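Local coordinates for protein MIP07328p (Drosophila melanogaster, PDB 6FKK) that is an axon guidance cue of the semaphorin family, which probably acts as a chemorepellent by binding its receptors through the sema domain included here, at residues E70-K75 with N103-R108; A156-H161 with G205-F210. One frame throughout, in Å; residues are numbered along the deposited sequence.

Interaction 1: residues E70-K75 with N103-R108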
loop_
_atom_site.group_PDB
_atom_site.type_symbol
_atom_site.label_atom_id
_atom_site.label_comp_id
_atom_site.label_asym_id
_atom_site.label_seq_id
_atom_site.Cartn_x
_atom_site.Cartn_y
_atom_site.Cartn_z
ATOM N N GLU A 70 27.194 -18.831 7.610
ATOM C CA GLU A 70 27.365 -20.080 8.346
ATOM C C GLU A 70 26.493 -20.104 9.594
ATOM O O GLU A 70 25.727 -21.050 9.810
ATOM C CB GLU A 70 28.835 -20.284 8.711
ATOM C CG GLU A 70 29.685 -20.837 7.579
ATOM C CD GLU A 70 31.169 -20.725 7.862
ATOM O OE1 GLU A 70 31.533 -20.293 8.976
ATOM O OE2 GLU A 70 31.975 -21.065 6.968
ATOM N N LEU A 71 26.585 -19.061 10.425
ATOM C CA LEU A 71 25.740 -19.005 11.614
ATOM C C LEU A 71 24.264 -18.964 11.242
ATOM O O LEU A 71 23.427 -19.502 11.975
ATOM C CB LEU A 71 26.117 -17.803 12.488
ATOM C CG LEU A 71 26.021 -16.359 11.979
ATOM C CD1 LEU A 71 24.617 -15.777 12.129
ATOM C CD2 LEU A 71 27.040 -15.481 12.695
ATOM N N CYS A 72 23.927 -18.345 10.108
ATOM C CA CYS A 72 22.547 -18.368 9.633
ATOM C C CYS A 72 22.109 -19.789 9.306
ATOM O O CYS A 72 21.032 -20.233 9.723
ATOM C CB CYS A 72 22.397 -17.461 8.412
ATOM S SG CYS A 72 20.814 -17.617 7.546
ATOM N N ALA A 73 22.933 -20.522 8.552
ATOM C CA ALA A 73 22.630 -21.923 8.281
ATOM C C ALA A 73 22.679 -22.754 9.554
ATOM O O ALA A 73 21.922 -23.722 9.695
ATOM C CB ALA A 73 23.598 -22.482 7.238
ATOM N N LEU A 74 23.562 -22.394 10.489
ATOM C CA LEU A 74 23.569 -23.047 11.793
ATOM C C LEU A 74 22.289 -22.754 12.572
ATOM O O LEU A 74 21.854 -23.585 13.378
ATOM C CB LEU A 74 24.792 -22.604 12.599
ATOM C CG LEU A 74 26.031 -23.507 12.609
ATOM C CD1 LEU A 74 26.574 -23.739 11.207
ATOM C CD2 LEU A 74 27.110 -22.918 13.505
ATOM N N LYS A 75 21.675 -21.591 12.344
ATOM C CA LYS A 75 20.449 -21.218 13.035
ATOM C C LYS A 75 19.238 -22.017 12.564
ATOM O O LYS A 75 18.153 -21.859 13.143
ATOM C CB LYS A 75 20.173 -19.723 12.850
ATOM C CG LYS A 75 20.988 -18.801 13.743
ATOM C CD LYS A 75 20.785 -17.349 13.339
ATOM C CE LYS A 75 21.632 -16.406 14.175
ATOM N NZ LYS A 75 21.469 -14.994 13.729
ATOM N N ASN A 103 20.718 -9.548 5.805
ATOM C CA ASN A 103 22.060 -10.032 6.132
ATOM C C ASN A 103 22.005 -11.389 6.839
ATOM O O ASN A 103 22.538 -11.570 7.936
ATOM C CB ASN A 103 22.823 -8.999 6.968
ATOM C CG ASN A 103 24.260 -9.406 7.240
ATOM O OD1 ASN A 103 24.881 -10.108 6.441
ATOM N ND2 ASN A 103 24.791 -8.978 8.380
ATOM N N SER A 104 21.337 -12.345 6.196
ATOM C CA SER A 104 21.264 -13.723 6.678
ATOM C C SER A 104 20.761 -13.778 8.119
ATOM O O SER A 104 21.399 -14.348 9.007
ATOM C CB SER A 104 22.620 -14.416 6.541
ATOM O OG SER A 104 23.107 -14.323 5.214
ATOM N N TYR A 105 19.599 -13.161 8.345
ATOM C CA TYR A 105 18.978 -13.088 9.668
ATOM C C TYR A 105 19.904 -12.434 10.691
ATOM O O TYR A 105 19.902 -12.793 11.872
ATOM C CB TYR A 105 18.524 -14.471 10.146
ATOM C CG TYR A 105 17.327 -15.006 9.388
ATOM C CD1 TYR A 105 17.452 -15.455 8.079
ATOM C CD2 TYR A 105 16.072 -15.064 9.982
ATOM C CE1 TYR A 105 16.361 -15.943 7.383
ATOM C CE2 TYR A 105 14.975 -15.553 9.295
ATOM C CZ TYR A 105 15.125 -15.991 7.994
ATOM O OH TYR A 105 14.038 -16.477 7.304
ATOM N N LYS A 106 20.705 -11.473 10.239
ATOM C CA LYS A 106 21.541 -10.646 11.112
ATOM C C LYS A 106 21.456 -9.216 10.598
ATOM O O LYS A 106 22.429 -8.668 10.069
ATOM C CB LYS A 106 22.982 -11.158 11.134
ATOM C CG LYS A 106 23.883 -10.503 12.173
ATOM C CD LYS A 106 25.309 -11.027 12.063
ATOM C CE LYS A 106 26.207 -10.443 13.144
ATOM N NZ LYS A 106 26.346 -8.965 13.033
ATOM N N PRO A 107 20.290 -8.581 10.735
ATOM C CA PRO A 107 20.049 -7.316 10.027
ATOM C C PRO A 107 20.981 -6.204 10.486
ATOM O O PRO A 107 21.253 -6.043 11.678
ATOM C CB PRO A 107 18.586 -6.999 10.357
ATOM C CG PRO A 107 18.311 -7.736 11.622
ATOM C CD PRO A 107 19.133 -8.987 11.551
ATOM N N ARG A 108 21.474 -5.438 9.515
ATOM C CA ARG A 108 22.378 -4.322 9.758
ATOM C C ARG A 108 21.930 -3.134 8.919
ATOM O O ARG A 108 21.205 -3.283 7.933
ATOM C CB ARG A 108 23.832 -4.686 9.419
ATOM C CG ARG A 108 24.320 -5.993 10.027
ATOM C CD ARG A 108 24.707 -5.828 11.486
ATOM N NE ARG A 108 25.912 -5.017 11.636
ATOM C CZ ARG A 108 26.557 -4.847 12.785
ATOM N NH1 ARG A 108 26.114 -5.434 13.889
ATOM N NH2 ARG A 108 27.646 -4.092 12.832
#

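Interaction 2: residues A156-H161 with G205-F210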
loop_
_atom_site.group_PDB
_atom_site.type_symbol
_atom_site.label_atom_id
_atom_site.label_comp_id
_atom_site.label_asym_id
_atom_site.label_seq_id
_atom_site.Cartn_x
_atom_site.Cartn_y
_atom_site.Cartn_z
ATOM N N ALA A 156 8.897 3.815 7.179
ATOM C CA ALA A 156 8.651 5.159 6.674
ATOM C C ALA A 156 9.649 6.111 7.316
ATOM O O ALA A 156 9.774 6.141 8.544
ATOM C CB ALA A 156 7.216 5.609 6.965
ATOM N N PHE A 157 10.353 6.881 6.487
ATOM C CA PHE A 157 11.345 7.846 6.951
ATOM C C PHE A 157 10.689 9.222 6.995
ATOM O O PHE A 157 10.441 9.833 5.951
ATOM C CB PHE A 157 12.569 7.842 6.039
ATOM C CG PHE A 157 13.766 8.542 6.621
ATOM C CD1 PHE A 157 14.613 7.880 7.494
ATOM C CD2 PHE A 157 14.050 9.856 6.286
ATOM C CE1 PHE A 157 15.717 8.518 8.029
ATOM C CE2 PHE A 157 15.154 10.499 6.815
ATOM C CZ PHE A 157 15.988 9.829 7.688
ATOM N N ALA A 158 10.415 9.712 8.205
ATOM C CA ALA A 158 9.680 10.954 8.403
ATOM C C ALA A 158 10.463 11.885 9.317
ATOM O O ALA A 158 10.841 11.498 10.428
ATOM C CB ALA A 158 8.293 10.682 8.993
ATOM N N ASP A 159 10.694 13.113 8.843
ATOM C CA ASP A 159 11.359 14.164 9.618
ATOM C C ASP A 159 12.699 13.691 10.180
ATOM O O ASP A 159 13.050 13.969 11.329
ATOM C CB ASP A 159 10.454 14.683 10.734
ATOM C CG ASP A 159 9.387 15.631 10.223
ATOM O OD1 ASP A 159 9.260 15.778 8.989
ATOM O OD2 ASP A 159 8.682 16.235 11.058
ATOM N N GLY A 160 13.454 12.964 9.355
ATOM C CA GLY A 160 14.798 12.550 9.693
ATOM C C GLY A 160 14.919 11.310 10.554
ATOM O O GLY A 160 16.035 10.981 10.975
ATOM N N HIS A 161 13.822 10.613 10.834
ATOM C CA HIS A 161 13.859 9.406 11.645
ATOM C C HIS A 161 13.187 8.263 10.899
ATOM O O HIS A 161 12.332 8.472 10.036
ATOM C CB HIS A 161 13.185 9.615 13.009
ATOM C CG HIS A 161 13.921 10.564 13.903
ATOM N ND1 HIS A 161 14.897 10.151 14.783
ATOM C CD2 HIS A 161 13.825 11.906 14.048
ATOM C CE1 HIS A 161 15.370 11.199 15.435
ATOM N NE2 HIS A 161 14.737 12.276 15.007
ATOM N N GLY A 205 2.006 15.419 10.867
ATOM C CA GLY A 205 2.633 15.203 12.151
ATOM C C GLY A 205 2.454 13.816 12.727
ATOM O O GLY A 205 2.992 13.538 13.805
ATOM N N TYR A 206 1.715 12.943 12.050
ATOM C CA TYR A 206 1.565 11.552 12.448
ATOM C C TYR A 206 2.318 10.650 11.478
ATOM O O TYR A 206 2.722 11.061 10.385
ATOM C CB TYR A 206 0.087 11.137 12.488
ATOM C CG TYR A 206 -0.789 11.973 13.390
ATOM C CD1 TYR A 206 -0.834 11.739 14.757
ATOM C CD2 TYR A 206 -1.590 12.983 12.871
ATOM C CE1 TYR A 206 -1.639 12.497 15.586
ATOM C CE2 TYR A 206 -2.400 13.749 13.693
ATOM C CZ TYR A 206 -2.419 13.501 15.049
ATOM O OH TYR A 206 -3.220 14.255 15.876
ATOM N N VAL A 207 2.505 9.404 11.899
ATOM C CA VAL A 207 2.931 8.323 11.021
ATOM C C VAL A 207 1.877 7.233 11.118
ATOM O O VAL A 207 1.630 6.697 12.205
ATOM C CB VAL A 207 4.322 7.783 11.386
ATOM C CG1 VAL A 207 4.686 6.622 10.476
ATOM C CG2 VAL A 207 5.361 8.885 11.274
ATOM N N LEU A 208 1.241 6.926 9.994
ATOM C CA LEU A 208 0.173 5.941 9.937
ATOM C C LEU A 208 0.729 4.604 9.467
ATOM O O LEU A 208 1.538 4.551 8.538
ATOM C CB LEU A 208 -0.940 6.407 8.996
ATOM C CG LEU A 208 -1.514 7.802 9.257
ATOM C CD1 LEU A 208 -2.326 8.276 8.064
ATOM C CD2 LEU A 208 -2.365 7.810 10.515
ATOM N N PHE A 209 0.295 3.527 10.118
ATOM C CA PHE A 209 0.677 2.173 9.747
ATOM C C PHE A 209 -0.568 1.373 9.397
ATOM O O PHE A 209 -1.601 1.493 10.063
ATOM C CB PHE A 209 1.442 1.475 10.878
ATOM C CG PHE A 209 2.747 2.132 11.222
ATOM C CD1 PHE A 209 2.791 3.178 12.128
ATOM C CD2 PHE A 209 3.929 1.701 10.642
ATOM C CE1 PHE A 209 3.987 3.786 12.449
ATOM C CE2 PHE A 209 5.130 2.305 10.958
ATOM C CZ PHE A 209 5.159 3.350 11.862
ATOM N N PHE A 210 -0.469 0.556 8.352
ATOM C CA PHE A 210 -1.570 -0.279 7.895
ATOM C C PHE A 210 -1.144 -1.738 7.952
ATOM O O PHE A 210 -0.074 -2.095 7.446
ATOM C CB PHE A 210 -1.999 0.105 6.477
ATOM C CG PHE A 210 -2.542 1.502 6.368
ATOM C CD1 PHE A 210 -1.687 2.583 6.230
ATOM C CD2 PHE A 210 -3.907 1.736 6.414
ATOM C CE1 PHE A 210 -2.182 3.869 6.134
ATOM C CE2 PHE A 210 -4.408 3.020 6.318
ATOM C CZ PHE A 210 -3.545 4.088 6.178
#

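Interaction 1: residues E70-K75 with N103-R108
Cys72, on helix 66-74, faces the loop 103-108 at Ser104, where the two backbones come nearest at 5.7 Å between the CA atoms. Residues 103-105 of the loop all have positive phi; the backbone there takes left-handed helical angles, and Ser104 and Tyr105 face the helix. Cys72 CB lies 3.6 Å from Ser104 CB and also rests beside the carbonyl oxygen of Ser104. A chi1 of 170° swings the sulfur away from the backbone N of Cys72. This places SG 4.0 Å from Tyr105 CD1, a sulfur-aromatic contact in which the sulfur approaches the ring obliquely. The same sulfur is in the disulfide with Cys82. Lys75 extends from the end of the segment, its chain straight beyond CG, and NZ gives a weak hydrogen bond of 3.3 Å to Tyr105 O. Within the loop, Asn103 ND2 donates to Lys106 O at 2.9 Å, in a bent bond (N-H...O 135°). ND2 also bonds Asp68 OD2, and OD1 bonds Ser64 OG. Ser104 OG is bonded to Ser64 OG. The Tyr105 ring meets Phe170 with the planes steeply inclined. The loop joins strands 97-101 and 108-112, the two middle strands of an antiparallel four-stranded sheet, and the helix precedes strand 86-91 at one edge of that sheet.

Interaction 2: residues A156-H161 with G205-F210
Val207 meets two alanines with its two methyl groups. CG2 lies 4.1 Å from Ala158 CB, and CG1 lies 4.4 Å from Ala156 CB. The valine chi1 of 178° turns CG1 toward Ala156 and CG2 toward Ala158. Ala156 and Ala158 are two apart on strand 154-158, so their methyl groups leave the same side of the strand and point at Val207. Phe157, between them, points away. The contact is wholly apolar. No hydrogen bond joins the two segments, and the nearest CA atoms, Ala158 and Val207, are 7.7 Å apart.

The next shell fixes both sides. Ala158 begins a type I' turn that ends at His161. Ala158 N bonds His161 O at 2.9 Å, and His161 N bonds Ala158 O at 3.1 Å. The chain then runs back as strand 161-165, with Ala156 in backbone hydrogen bonding to Tyr163. Within the hairpin, His161 N lies over one face of the Phe157 ring, toward its rim. At the turn, Asp159 OD2 forms a salt bridge to Lys234, although Asp159 is poorly ordered.

Strand 206-214 is held from both flanks. Val207 pairs with Val232 on strand 225-233, and Leu208 pairs with Ile201 on strand 196-203. Tyr163 packs on Ala158, Val207 and Phe209, while Ala200 touches Ala156 and Phe209. The contact therefore joins the three-stranded sheet of 154-158 to the sheet holding 206-214, whose neighbouring strands here run antiparallel. Such apolar packing between successive sheets is characteristic of the blades of a beta-propeller, the fold of the sema domain.

How the interactions relate
Interactions 1 and 2 both belong to the sema domain and follow one another along the chain, the first closing before the second opens. Their centres are 29 Å apart and their nearest atoms about 13 Å apart, so they do not touch. Interaction 1 is peripheral, about 29 Å from the centre of the chain. It places helix 66-74 against the loop before strand 108-112, with Cys72 itself in a disulfide. Interaction 2 lies about 14 Å from that centre, so the pair runs from the periphery of the chain to nearer its middle. Neither includes a glycosylated asparagine. A sugar attached to the protein comes within about 8 Å of the Tyr105 side chain in interaction 1.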